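Long-range contacts in periplasmic binding protein/LacI transcriptional regulator (Brachyspira murdochii, PDB 4KQC), which probably binds a carbohydrate as the periplasmic solute-binding component of an ABC transporter: residues A200-S205 with V222-A227; R218-V223 with G263-S268; V145-N150 with L181-P186; D112-A117 with R157-V162. All blocks are in the same frame, centred on the assembly; numbering follows the deposited sequence. Where two conformers were deposited one is given.

Contact 1. Residues A200-S205 with V222-A227; sequences ALRGKS and VVYKSA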
loop_
_atom_site.group_PDB
_atom_site.type_symbol
_atom_site.label_atom_id
_atom_site.label_comp_id
_atom_site.label_asym_id
_atom_site.label_seq_id
_atom_site.Cartn_x
_atom_site.Cartn_y
_atom_site.Cartn_z
ATOM N N ALA A 200 -20.197 -9.252 -7.210
ATOM C CA ALA A 200 -20.381 -9.304 -8.673
ATOM C C ALA A 200 -19.333 -10.101 -9.352
ATOM O O ALA A 200 -19.426 -10.421 -10.545
ATOM C CB ALA A 200 -20.382 -7.889 -9.296
ATOM N N LEU A 201 -18.266 -10.435 -8.623
ATOM C CA LEU A 201 -17.186 -11.190 -9.231
ATOM C C LEU A 201 -17.364 -12.703 -9.041
ATOM O O LEU A 201 -16.579 -13.491 -9.580
ATOM C CB LEU A 201 -15.853 -10.712 -8.662
ATOM C CG LEU A 201 -15.544 -9.236 -8.677
ATOM C CD1 LEU A 201 -14.193 -8.965 -8.061
ATOM C CD2 LEU A 201 -15.580 -8.658 -10.068
ATOM N N ARG A 202 -18.404 -13.106 -8.303
ATOM C CA ARG A 202 -18.694 -14.532 -8.094
ATOM C C ARG A 202 -19.292 -15.169 -9.352
ATOM O O ARG A 202 -19.806 -14.496 -10.250
ATOM C CB ARG A 202 -19.723 -14.693 -6.952
ATOM C CG ARG A 202 -19.208 -14.324 -5.589
ATOM C CD ARG A 202 -20.167 -14.879 -4.537
ATOM N NE ARG A 202 -21.503 -14.288 -4.650
ATOM C CZ ARG A 202 -22.628 -14.962 -4.812
ATOM N NH1 ARG A 202 -22.634 -16.281 -4.841
ATOM N NH2 ARG A 202 -23.773 -14.302 -4.862
ATOM N N GLY A 203 -19.265 -16.478 -9.406
ATOM C CA GLY A 203 -20.034 -17.169 -10.408
ATOM C C GLY A 203 -19.405 -17.225 -11.751
ATOM O O GLY A 203 -20.043 -16.933 -12.770
ATOM N N LYS A 204 -18.144 -17.634 -11.800
ATOM C CA LYS A 204 -17.445 -17.769 -13.099
ATOM C C LYS A 204 -17.487 -16.473 -13.920
ATOM O O LYS A 204 -17.876 -16.452 -15.099
ATOM C CB LYS A 204 -17.988 -18.978 -13.883
ATOM C CG LYS A 204 -17.833 -20.301 -13.139
ATOM C CD LYS A 204 -18.040 -21.500 -14.096
ATOM C CE LYS A 204 -17.954 -22.790 -13.323
ATOM N NZ LYS A 204 -19.186 -22.989 -12.506
ATOM N N SER A 205 -17.099 -15.389 -13.269
ATOM C CA SER A 205 -17.093 -14.062 -13.870
ATOM C C SER A 205 -15.734 -13.545 -14.295
ATOM O O SER A 205 -15.624 -12.784 -15.309
ATOM C CB SER A 205 -17.715 -13.037 -12.930
ATOM O OG SER A 205 -19.057 -13.394 -12.589
ATOM N N VAL A 222 -14.684 -11.628 3.180
ATOM C CA VAL A 222 -16.104 -11.739 3.575
ATOM C C VAL A 222 -16.816 -12.701 2.657
ATOM O O VAL A 222 -17.714 -13.447 3.112
ATOM C CB VAL A 222 -16.765 -10.375 3.512
ATOM C CG1 VAL A 222 -18.296 -10.521 3.591
ATOM C CG2 VAL A 222 -16.161 -9.432 4.542
ATOM N N VAL A 223 -16.417 -12.715 1.372
ATOM C CA VAL A 223 -17.164 -13.442 0.329
ATOM C C VAL A 223 -16.534 -14.804 -0.017
ATOM O O VAL A 223 -17.257 -15.813 -0.247
ATOM C CB VAL A 223 -17.210 -12.587 -0.957
ATOM C CG1 VAL A 223 -17.960 -13.252 -2.077
ATOM C CG2 VAL A 223 -17.906 -11.281 -0.646
ATOM N N TYR A 224 -15.219 -14.803 -0.087
ATOM C CA TYR A 224 -14.448 -16.043 -0.422
ATOM C C TYR A 224 -13.713 -16.552 0.813
ATOM O O TYR A 224 -12.936 -15.805 1.437
ATOM C CB TYR A 224 -13.473 -15.771 -1.539
ATOM C CG TYR A 224 -14.155 -15.738 -2.876
ATOM C CD1 TYR A 224 -14.480 -16.925 -3.549
ATOM C CD2 TYR A 224 -14.498 -14.536 -3.493
ATOM C CE1 TYR A 224 -15.095 -16.885 -4.758
ATOM C CE2 TYR A 224 -15.119 -14.521 -4.693
ATOM C CZ TYR A 224 -15.414 -15.696 -5.333
ATOM O OH TYR A 224 -16.061 -15.656 -6.521
ATOM N N LYS A 225 -13.966 -17.787 1.190
ATOM C CA LYS A 225 -13.583 -18.256 2.483
ATOM C C LYS A 225 -12.906 -19.597 2.458
ATOM O O LYS A 225 -12.482 -20.070 3.499
ATOM C CB LYS A 225 -14.835 -18.324 3.401
ATOM C CG LYS A 225 -15.448 -16.933 3.647
ATOM C CD LYS A 225 -16.411 -16.906 4.814
ATOM C CE LYS A 225 -17.850 -17.043 4.398
ATOM N NZ LYS A 225 -18.735 -16.693 5.568
ATOM N N SER A 226 -12.744 -20.185 1.278
ATOM C CA SER A 226 -12.136 -21.512 1.191
ATOM C C SER A 226 -11.370 -21.651 -0.113
ATOM O O SER A 226 -11.694 -20.957 -1.087
ATOM C CB SER A 226 -13.232 -22.567 1.256
ATOM O OG SER A 226 -12.682 -23.892 1.035
ATOM N N ALA A 227 -10.378 -22.549 -0.109
ATOM C CA ALA A 227 -9.701 -22.981 -1.339
ATOM C C ALA A 227 -9.761 -24.515 -1.470
ATOM O O ALA A 227 -8.904 -25.143 -2.129
ATOM C CB ALA A 227 -8.282 -22.483 -1.426
#
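Arg202 and the tip of Tyr224 make the centre of this contact, with Val223 closing on the arginine from beside the ring. The phenol OH reaches the backbone of the loop, 3.3 Å from Arg202 CA, and Arg202 CG sits 3.5 Å from the same OH. CG also comes within 4.0 Å of Tyr224 CZ, approaching the ring obliquely, and the guanidinium and ring planes are inclined by 58°. One atom further out, Arg202 CD rests on Val223 CG1 at 3.7 Å. The arginine chain then bends at chi3 (-63°), turning NE aside, where Asn199 OD1 accepts a hydrogen bond from it.

No hydrogen bond joins 200-205 directly to 222-227. Asp238 provides a polar link: its OD2 is hydrogen-bonded to Tyr224 OH and to Gly203 N, while OD1 takes Lys204 N. Within the loop, Ser205 OG donates to Arg202 O at 2.7 Å from above the carbonyl plane, across a turn in which Gly203 and Lys204 both have positive phi. The tyrosine ring is backed by Phe220, whose plane is about 20° from its own. A phenylalanine in place of Tyr224 would probably leave Asp238 OD2 without its phenol partner and open a gap beside Arg202 CA. The arrangement ties the turn following helix 191-199 to the C-terminal end of helix 214-223, consecutive helices of one Rossmann-like domain of a periplasmic binding protein.

Contact 2. Residues R218-V223 with G263-S268; sequences RGFLVV and GIIQGS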
loop_
_atom_site.group_PDB
_atom_site.type_symbol
_atom_site.label_atom_id
_atom_site.label_comp_id
_atom_site.label_asym_id
_atom_site.label_seq_id
_atom_site.Cartn_x
_atom_site.Cartn_y
_atom_site.Cartn_z
ATOM N N ARG A 218 -9.538 -7.849 3.133
ATOM C CA ARG A 218 -10.589 -8.178 4.140
ATOM C C ARG A 218 -11.969 -8.281 3.526
ATOM O O ARG A 218 -12.694 -9.191 3.837
ATOM C CB ARG A 218 -10.628 -7.164 5.292
ATOM C CG ARG A 218 -9.563 -7.274 6.348
ATOM C CD ARG A 218 -10.070 -6.605 7.660
ATOM N NE ARG A 218 -10.521 -5.223 7.462
ATOM C CZ ARG A 218 -9.725 -4.168 7.228
ATOM N NH1 ARG A 218 -8.392 -4.273 7.185
ATOM N NH2 ARG A 218 -10.266 -2.968 7.069
ATOM N N GLY A 219 -12.373 -7.323 2.692
ATOM C CA GLY A 219 -13.643 -7.355 2.022
ATOM C C GLY A 219 -13.791 -8.546 1.145
ATOM O O GLY A 219 -14.835 -9.195 1.080
ATOM N N PHE A 220 -12.706 -8.894 0.428
ATOM C CA PHE A 220 -12.749 -10.093 -0.392
ATOM C C PHE A 220 -13.007 -11.365 0.446
ATOM O O PHE A 220 -13.779 -12.255 -0.004
ATOM C CB PHE A 220 -11.434 -10.193 -1.170
ATOM C CG PHE A 220 -11.176 -11.530 -1.782
ATOM C CD1 PHE A 220 -11.764 -11.898 -2.990
ATOM C CD2 PHE A 220 -10.375 -12.451 -1.119
ATOM C CE1 PHE A 220 -11.504 -13.149 -3.539
ATOM C CE2 PHE A 220 -10.152 -13.717 -1.677
ATOM C CZ PHE A 220 -10.726 -14.030 -2.874
ATOM N N LEU A 221 -12.420 -11.396 1.647
ATOM C CA LEU A 221 -12.518 -12.538 2.529
ATOM C C LEU A 221 -13.843 -12.658 3.262
ATOM O O LEU A 221 -14.098 -13.674 3.892
ATOM C CB LEU A 221 -11.318 -12.539 3.484
ATOM C CG LEU A 221 -9.953 -12.816 2.842
ATOM C CD1 LEU A 221 -8.761 -12.431 3.734
ATOM C CD2 LEU A 221 -9.823 -14.233 2.365
ATOM N N VAL A 222 -14.684 -11.628 3.180
ATOM C CA VAL A 222 -16.104 -11.739 3.575
ATOM C C VAL A 222 -16.816 -12.701 2.657
ATOM O O VAL A 222 -17.714 -13.447 3.112
ATOM C CB VAL A 222 -16.765 -10.375 3.512
ATOM C CG1 VAL A 222 -18.296 -10.521 3.591
ATOM C CG2 VAL A 222 -16.161 -9.432 4.542
ATOM N N VAL A 223 -16.417 -12.715 1.372
ATOM C CA VAL A 223 -17.164 -13.442 0.329
ATOM C C VAL A 223 -16.534 -14.804 -0.017
ATOM O O VAL A 223 -17.257 -15.813 -0.247
ATOM C CB VAL A 223 -17.210 -12.587 -0.957
ATOM C CG1 VAL A 223 -17.960 -13.252 -2.077
ATOM C CG2 VAL A 223 -17.906 -11.281 -0.646
ATOM N N GLY A 263 -4.267 -20.902 1.007
ATOM C CA GLY A 263 -4.380 -21.050 -0.420
ATOM C C GLY A 263 -5.474 -20.283 -1.148
ATOM O O GLY A 263 -5.717 -20.506 -2.335
ATOM N N ILE A 264 -6.176 -19.385 -0.421
ATOM C CA ILE A 264 -7.194 -18.533 -0.992
ATOM C C ILE A 264 -6.568 -17.370 -1.811
ATOM O O ILE A 264 -7.048 -17.033 -2.857
ATOM C CB ILE A 264 -8.137 -17.989 0.120
ATOM C CG1 ILE A 264 -8.787 -19.163 0.889
ATOM C CG2 ILE A 264 -9.195 -17.075 -0.490
ATOM C CD1 ILE A 264 -9.308 -18.778 2.236
ATOM N N ILE A 265 -5.458 -16.840 -1.310
ATOM C CA ILE A 265 -4.738 -15.763 -1.975
ATOM C C ILE A 265 -3.388 -16.353 -2.346
ATOM O O ILE A 265 -2.726 -16.962 -1.490
ATOM C CB ILE A 265 -4.610 -14.509 -1.037
ATOM C CG1 ILE A 265 -5.981 -13.930 -0.767
ATOM C CG2 ILE A 265 -3.647 -13.497 -1.618
ATOM C CD1 ILE A 265 -5.984 -12.764 0.214
ATOM N N GLN A 266 -2.986 -16.217 -3.613
ATOM C CA GLN A 266 -1.774 -16.870 -4.102
ATOM C C GLN A 266 -0.525 -16.196 -3.578
ATOM O O GLN A 266 0.492 -16.849 -3.378
ATOM C CB GLN A 266 -1.747 -16.958 -5.634
ATOM C CG GLN A 266 -2.863 -17.801 -6.229
ATOM C CD GLN A 266 -3.105 -19.084 -5.415
ATOM O OE1 GLN A 266 -4.136 -19.252 -4.712
ATOM N NE2 GLN A 266 -2.107 -19.967 -5.440
ATOM N N GLY A 267 -0.583 -14.894 -3.331
ATOM C CA GLY A 267 0.609 -14.169 -2.900
ATOM C C GLY A 267 0.246 -12.701 -2.871
ATOM O O GLY A 267 -0.810 -12.311 -3.440
ATOM N N SER A 268 1.130 -11.931 -2.291
ATOM C CA SER A 268 0.984 -10.485 -2.194
ATOM C C SER A 268 2.308 -9.801 -2.170
ATOM O O SER A 268 3.376 -10.433 -2.023
ATOM C CB SER A 268 0.211 -10.121 -0.903
ATOM O OG SER A 268 -1.152 -10.543 -0.962
#
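Helix 214-223 packs here on the connection between helix 254-261 and strand 267-270, a helix-to-strand turn of the alpha/beta domain, with Phe220 and Leu221 set against Ile264 and Ile265. The meeting is wholly apolar, and no hydrogen bond crosses it. Ile264 CG2 is the methyl that serves both helix residues: it lies at the edge of the Phe220 ring, near the ring plane, 3.7 Å from CE2, and it also meets Leu221 CD2 at 4.1 Å. Phe220 CG stands anti to the backbone N (chi1 165°), and CE2 is the ring atom that comes closest to the turn. Ile265 contributes CG1, 4.3 Å from Phe220 CE2 and oblique to the ring, and its CD1 makes a looser contact with Leu221 CD1 at 4.5 Å.

The two isoleucines are delivered by the way the preceding helix ends. Gly263, with phi 82°, is the first residue to leave helical geometry, and bonds back into the last turn make a Schellman motif there. Outside the two segments, Ile209 and Leu211 of strand 208-211 and Val198 of helix 191-199 also touch the Phe220 side chain, while Leu221 and Ile265 both meet Ala259. Phe220 thus touches both this turn and strand 208-211, part of the helix-on-sheet layer of a Rossmann-like alpha/beta lobe of a periplasmic binding protein.

Contact 3. Residues V145-N150 with L181-P186; sequences VLQLDN and LQVIVP. With NO3 (nitrate ion), chain C.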
loop_
_atom_site.group_PDB
_atom_site.type_symbol
_atom_site.label_atom_id
_atom_site.label_comp_id
_atom_site.label_asym_id
_atom_site.label_seq_id
_atom_site.Cartn_x
_atom_site.Cartn_y
_atom_site.Cartn_z
ATOM N N VAL A 145 -9.517 -5.433 -10.863
ATOM C CA VAL A 145 -8.564 -4.682 -10.045
ATOM C C VAL A 145 -9.413 -3.934 -8.994
ATOM O O VAL A 145 -10.132 -3.036 -9.362
ATOM C CB VAL A 145 -7.782 -3.708 -10.923
ATOM C CG1 VAL A 145 -6.952 -2.706 -10.073
ATOM C CG2 VAL A 145 -6.932 -4.471 -11.948
ATOM N N LEU A 146 -9.286 -4.265 -7.714
ATOM C CA LEU A 146 -10.012 -3.550 -6.675
ATOM C C LEU A 146 -9.076 -2.466 -6.212
ATOM O O LEU A 146 -8.087 -2.733 -5.498
ATOM C CB LEU A 146 -10.400 -4.488 -5.529
ATOM C CG LEU A 146 -11.697 -5.277 -5.746
ATOM C CD1 LEU A 146 -12.911 -4.406 -5.435
ATOM C CD2 LEU A 146 -11.822 -5.876 -7.136
ATOM N N GLN A 147 -9.373 -1.262 -6.679
ATOM C CA GLN A 147 -8.579 -0.080 -6.395
ATOM C C GLN A 147 -9.090 0.591 -5.149
ATOM O O GLN A 147 -10.278 0.845 -5.088
ATOM C CB GLN A 147 -8.723 0.860 -7.603
ATOM C CG GLN A 147 -8.204 2.265 -7.347
ATOM C CD GLN A 147 -8.266 3.163 -8.567
ATOM O OE1 GLN A 147 -8.374 2.683 -9.690
ATOM N NE2 GLN A 147 -8.210 4.461 -8.353
ATOM N N LEU A 148 -8.234 0.801 -4.144
ATOM C CA LEU A 148 -8.757 1.146 -2.785
ATOM C C LEU A 148 -9.491 2.473 -2.708
ATOM O O LEU A 148 -10.434 2.628 -1.916
ATOM C CB LEU A 148 -7.633 1.055 -1.718
ATOM C CG LEU A 148 -6.462 2.018 -1.988
ATOM C CD1 LEU A 148 -6.390 3.032 -0.876
ATOM C CD2 LEU A 148 -5.117 1.386 -2.192
ATOM N N ASP A 149 -9.069 3.447 -3.488
ATOM C CA ASP A 149 -9.665 4.805 -3.468
ATOM C C ASP A 149 -9.145 5.596 -4.650
ATOM O O ASP A 149 -8.380 5.058 -5.480
ATOM C CB ASP A 149 -9.428 5.514 -2.142
ATOM C CG ASP A 149 -8.003 5.950 -1.900
ATOM O OD1 ASP A 149 -7.089 5.901 -2.777
ATOM O OD2 ASP A 149 -7.777 6.354 -0.718
ATOM N N ASN A 150 -9.565 6.838 -4.738
ATOM C CA ASN A 150 -9.105 7.789 -5.773
ATOM C C ASN A 150 -8.046 8.796 -5.306
ATOM O O ASN A 150 -7.988 9.914 -5.831
ATOM C CB ASN A 150 -10.321 8.504 -6.373
ATOM C CG ASN A 150 -11.150 7.602 -7.234
ATOM O OD1 ASN A 150 -10.650 7.106 -8.246
ATOM N ND2 ASN A 150 -12.358 7.341 -6.848
ATOM N N LEU A 181 -9.265 -5.637 -18.320
ATOM C CA LEU A 181 -9.021 -5.342 -16.942
ATOM C C LEU A 181 -10.240 -4.518 -16.466
ATOM O O LEU A 181 -10.638 -3.555 -17.139
ATOM C CB LEU A 181 -7.732 -4.546 -16.772
ATOM C CG LEU A 181 -6.446 -5.233 -17.216
ATOM C CD1 LEU A 181 -5.233 -4.302 -17.260
ATOM C CD2 LEU A 181 -6.199 -6.420 -16.324
ATOM N N GLN A 182 -10.834 -4.886 -15.352
ATOM C CA GLN A 182 -11.993 -4.219 -14.817
ATOM C C GLN A 182 -11.548 -3.512 -13.535
ATOM O O GLN A 182 -11.309 -4.171 -12.546
ATOM C CB GLN A 182 -13.060 -5.241 -14.513
ATOM C CG GLN A 182 -13.476 -5.994 -15.739
ATOM C CD GLN A 182 -14.573 -6.992 -15.419
ATOM O OE1 GLN A 182 -14.566 -7.623 -14.355
ATOM N NE2 GLN A 182 -15.525 -7.130 -16.337
ATOM N N VAL A 183 -11.442 -2.196 -13.582
ATOM C CA VAL A 183 -10.924 -1.416 -12.472
ATOM C C VAL A 183 -12.159 -0.951 -11.664
ATOM O O VAL A 183 -13.054 -0.269 -12.205
ATOM C CB VAL A 183 -10.009 -0.252 -12.923
ATOM C CG1 VAL A 183 -9.471 0.478 -11.697
ATOM C CG2 VAL A 183 -8.876 -0.837 -13.777
ATOM N N ILE A 184 -12.249 -1.397 -10.420
ATOM C CA ILE A 184 -13.419 -1.158 -9.573
ATOM C C ILE A 184 -12.943 -0.451 -8.307
ATOM O O ILE A 184 -12.032 -0.919 -7.594
ATOM C CB ILE A 184 -14.038 -2.524 -9.188
ATOM C CG1 ILE A 184 -14.519 -3.252 -10.425
ATOM C CG2 ILE A 184 -15.171 -2.341 -8.193
ATOM C CD1 ILE A 184 -14.527 -4.756 -10.278
ATOM N N VAL A 185 -13.574 0.667 -7.970
ATOM C CA VAL A 185 -13.282 1.378 -6.727
ATOM C C VAL A 185 -14.534 1.280 -5.845
ATOM O O VAL A 185 -15.581 1.820 -6.196
ATOM C CB VAL A 185 -12.997 2.865 -6.997
ATOM C CG1 VAL A 185 -12.721 3.608 -5.669
ATOM C CG2 VAL A 185 -11.875 3.070 -8.002
ATOM N N PRO A 186 -14.413 0.654 -4.676
ATOM C CA PRO A 186 -15.598 0.637 -3.829
ATOM C C PRO A 186 -15.905 2.029 -3.301
ATOM O O PRO A 186 -15.014 2.863 -3.142
ATOM C CB PRO A 186 -15.241 -0.339 -2.711
ATOM C CG PRO A 186 -14.153 -1.183 -3.306
ATOM C CD PRO A 186 -13.343 -0.166 -4.131
HETATM N N NO3 C . -14.991 5.730 -8.481
HETATM O O1 NO3 C . -15.994 5.190 -8.941
HETATM O O2 NO3 C . -14.899 5.931 -7.145
HETATM O O3 NO3 C . -13.929 6.079 -9.308
HETATM O O HOH W 1 -12.946 3.907 -1.806
#
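Gln147 crosses Val185 at a slant and ends at Val183. Its CB lies 3.9 Å from Val185 CG2, and CG and CD pass the same methyl, CD at 3.7 Å. CG is anti to the backbone N (chi1 167°) and the chain is extended beyond it; OE1 lies 3.2 Å from Val183 CG1 and also packs on Ala158 of helix 152-171. NE2 turns back to its own segment, donating to Asp149 O at 2.9 Å almost in the amide plane. An alanine here would probably leave Asp149 O without this donor and open a gap beside Val185 CG2.

The backbones pair as a parallel ladder. Val145 N donates to Gln182 O (2.8 Å), Val145 O accepts from Ile184 N (2.9 Å), and Gln147 N donates to Ile184 O (2.8 Å). Leu146 CD1 meets Ile184 CG2 and Pro186 CG on the opposite face from Val145 and Val183. Farther on, a water bridges Leu148 O and Pro186 O, and Asn150 ND2 holds a nitrate, probably from the crystallisation liquor.

Backbone bonds thus join the two strands of this beta-alpha-beta unit, 179-184 at the sheet edge and 141-146 beside it; beyond them a water links the backbones, while the glutamine amide ties down its own loop.

Contact 4. Residues D112-A117 with R157-V162; sequences DNRAAA and RAEGFV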
loop_
_atom_site.group_PDB
_atom_site.type_symbol
_atom_site.label_atom_id
_atom_site.label_comp_id
_atom_site.label_asym_id
_atom_site.label_seq_id
_atom_site.Cartn_x
_atom_site.Cartn_y
_atom_site.Cartn_z
ATOM N N ASP A 112 7.619 2.562 -3.773
ATOM C CA ASP A 112 7.109 2.977 -5.087
ATOM C C ASP A 112 5.852 2.111 -5.445
ATOM O O ASP A 112 5.951 0.924 -5.797
ATOM C CB ASP A 112 8.241 2.816 -6.098
ATOM C CG ASP A 112 7.855 3.145 -7.529
ATOM O OD1 ASP A 112 6.688 3.103 -7.892
ATOM O OD2 ASP A 112 8.801 3.331 -8.333
ATOM N N ASN A 113 4.682 2.675 -5.226
ATOM C CA ASN A 113 3.423 1.969 -5.454
ATOM C C ASN A 113 3.292 1.330 -6.825
ATOM O O ASN A 113 2.859 0.192 -6.932
ATOM C CB ASN A 113 2.245 2.889 -5.204
ATOM C CG ASN A 113 1.983 3.077 -3.738
ATOM O OD1 ASN A 113 2.033 2.112 -2.933
ATOM N ND2 ASN A 113 1.672 4.291 -3.370
ATOM N N ARG A 114 3.648 2.080 -7.863
ATOM C CA ARG A 114 3.492 1.588 -9.210
ATOM C C ARG A 114 4.388 0.359 -9.479
ATOM O O ARG A 114 3.933 -0.658 -10.024
ATOM C CB ARG A 114 3.753 2.668 -10.260
ATOM C CG ARG A 114 2.620 3.678 -10.301
ATOM C CD ARG A 114 3.030 4.929 -11.064
ATOM N NE ARG A 114 1.870 5.818 -11.238
ATOM C CZ ARG A 114 1.364 6.609 -10.272
ATOM N NH1 ARG A 114 1.930 6.722 -9.064
ATOM N NH2 ARG A 114 0.289 7.323 -10.549
ATOM N N ALA A 115 5.625 0.428 -8.969
ATOM C CA ALA A 115 6.557 -0.682 -9.085
ATOM C C ALA A 115 6.150 -1.886 -8.304
ATOM O O ALA A 115 6.299 -2.988 -8.792
ATOM C CB ALA A 115 7.915 -0.225 -8.604
ATOM N N ALA A 116 5.592 -1.700 -7.122
ATOM C CA ALA A 116 5.156 -2.817 -6.310
ATOM C C ALA A 116 3.982 -3.516 -7.001
ATOM O O ALA A 116 3.881 -4.749 -7.050
ATOM C CB ALA A 116 4.769 -2.329 -4.967
ATOM N N ALA A 117 3.067 -2.712 -7.532
ATOM C CA ALA A 117 1.908 -3.240 -8.225
ATOM C C ALA A 117 2.265 -3.965 -9.516
ATOM O O ALA A 117 1.566 -4.894 -9.920
ATOM C CB ALA A 117 0.914 -2.101 -8.477
ATOM N N ARG A 157 -1.359 2.397 -7.024
ATOM C CA ARG A 157 -1.398 0.930 -6.859
ATOM C C ARG A 157 -2.224 0.251 -7.938
ATOM O O ARG A 157 -1.968 -0.898 -8.270
ATOM C CB ARG A 157 -1.891 0.536 -5.486
ATOM C CG ARG A 157 -0.927 0.903 -4.375
ATOM C CD ARG A 157 -1.328 0.276 -3.067
ATOM N NE ARG A 157 -0.429 0.601 -1.977
ATOM C CZ ARG A 157 -0.563 0.105 -0.753
ATOM N NH1 ARG A 157 -1.509 -0.746 -0.486
ATOM N NH2 ARG A 157 0.332 0.369 0.194
ATOM N N ALA A 158 -3.185 0.947 -8.525
ATOM C CA ALA A 158 -3.986 0.387 -9.636
ATOM C C ALA A 158 -3.264 0.547 -10.963
ATOM O O ALA A 158 -3.178 -0.428 -11.737
ATOM C CB ALA A 158 -5.327 1.116 -9.742
ATOM N N GLU A 159 -2.830 1.757 -11.275
ATOM C CA GLU A 159 -2.168 2.119 -12.559
ATOM C C GLU A 159 -0.937 1.252 -12.749
ATOM O O GLU A 159 -0.657 0.813 -13.858
ATOM C CB GLU A 159 -1.758 3.600 -12.638
ATOM C CG GLU A 159 -2.838 4.588 -13.139
ATOM C CD GLU A 159 -2.359 6.048 -13.389
ATOM O OE1 GLU A 159 -1.199 6.449 -13.072
ATOM O OE2 GLU A 159 -3.191 6.829 -13.877
ATOM N N GLY A 160 -0.166 1.053 -11.676
ATOM C CA GLY A 160 1.079 0.244 -11.778
ATOM C C GLY A 160 0.814 -1.163 -12.316
ATOM O O GLY A 160 1.589 -1.708 -13.137
ATOM N N PHE A 161 -0.229 -1.797 -11.791
ATOM C CA PHE A 161 -0.687 -3.100 -12.206
ATOM C C PHE A 161 -1.207 -3.032 -13.659
ATOM O O PHE A 161 -0.863 -3.815 -14.514
ATOM C CB PHE A 161 -1.780 -3.607 -11.223
ATOM C CG PHE A 161 -2.318 -4.975 -11.605
ATOM C CD1 PHE A 161 -3.331 -5.084 -12.525
ATOM C CD2 PHE A 161 -1.785 -6.140 -11.062
ATOM C CE1 PHE A 161 -3.789 -6.306 -12.947
ATOM C CE2 PHE A 161 -2.294 -7.367 -11.427
ATOM C CZ PHE A 161 -3.242 -7.462 -12.380
ATOM N N VAL A 162 -2.136 -2.103 -13.923
ATOM C CA VAL A 162 -2.745 -2.022 -15.236
ATOM C C VAL A 162 -1.679 -1.851 -16.330
ATOM O O VAL A 162 -1.728 -2.519 -17.365
ATOM C CB VAL A 162 -3.813 -0.884 -15.255
ATOM C CG1 VAL A 162 -4.314 -0.616 -16.652
ATOM C CG2 VAL A 162 -4.958 -1.319 -14.394
HETATM O O HOH W 2 2.766 1.682 -0.446
#
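Asn113 and Arg157 supply one polar link between the helices. Arg157 NE donates to Asn113 OD1 at 3.0 Å; the acceptor lies in the guanidinium plane, but the donor stands well above the amide carbonyl plane. A water completes a small ring, donating to the same OD1 and accepting from Arg157 NH2. The guanidinium is further fixed by a salt bridge from NH1 to Asp251, by Ser212 O and by a cation-pi contact with Phe250. The second link is a salt bridge, Arg114 NH2 to Glu159 OE1 at 3.1 Å, in the conformer given, of two deposited for Glu159; OE1 is near the guanidinium plane and is met from above the carboxylate plane.

These bonds join the start of helix 113-133 to helix 152-171. Strand 105-110 belongs to the other domain's sheet, so Asp112, which N-caps helix 113-133 through OD1 to Ala115 N, stands where the chain has just crossed over, as between the lobes of periplasmic binding proteins.

Backbone packing is close because Gly160 lacks a side chain. The axes approach to 7.0 Å at a crossing angle of -46°, and Gly160 CA makes a CA-H...O contact with Arg114 O at 3.5 Å, where a CB would clash. Ala117 CB fits tightly beside it, 3.1 Å from Arg157 O and 4.1 Å from Phe161 CB, while the Phe161 ring stacks on Tyr210.

From the N terminus, 112-117 opens contact 4, and 145-150 opens contact 3 before 157-162 closes the former; 181-186 then closes contact 3. The two loops therefore cross, and they meet physically where Val145 and Val183 lie against Phe161 and Val162. In series after them, 200-205 opens contact 1, and helix 214-223 carries both the opening of contact 2 and the start of 222-227, which closes contact 1. Contact 2 closes last, at 263-268. Leu201 packs on Leu146 and Ile184, joining contact 1 to contact 3. Together they tie helices 113-133, 152-171 and 214-223, edge strand 179-184 and two turns into the second domain.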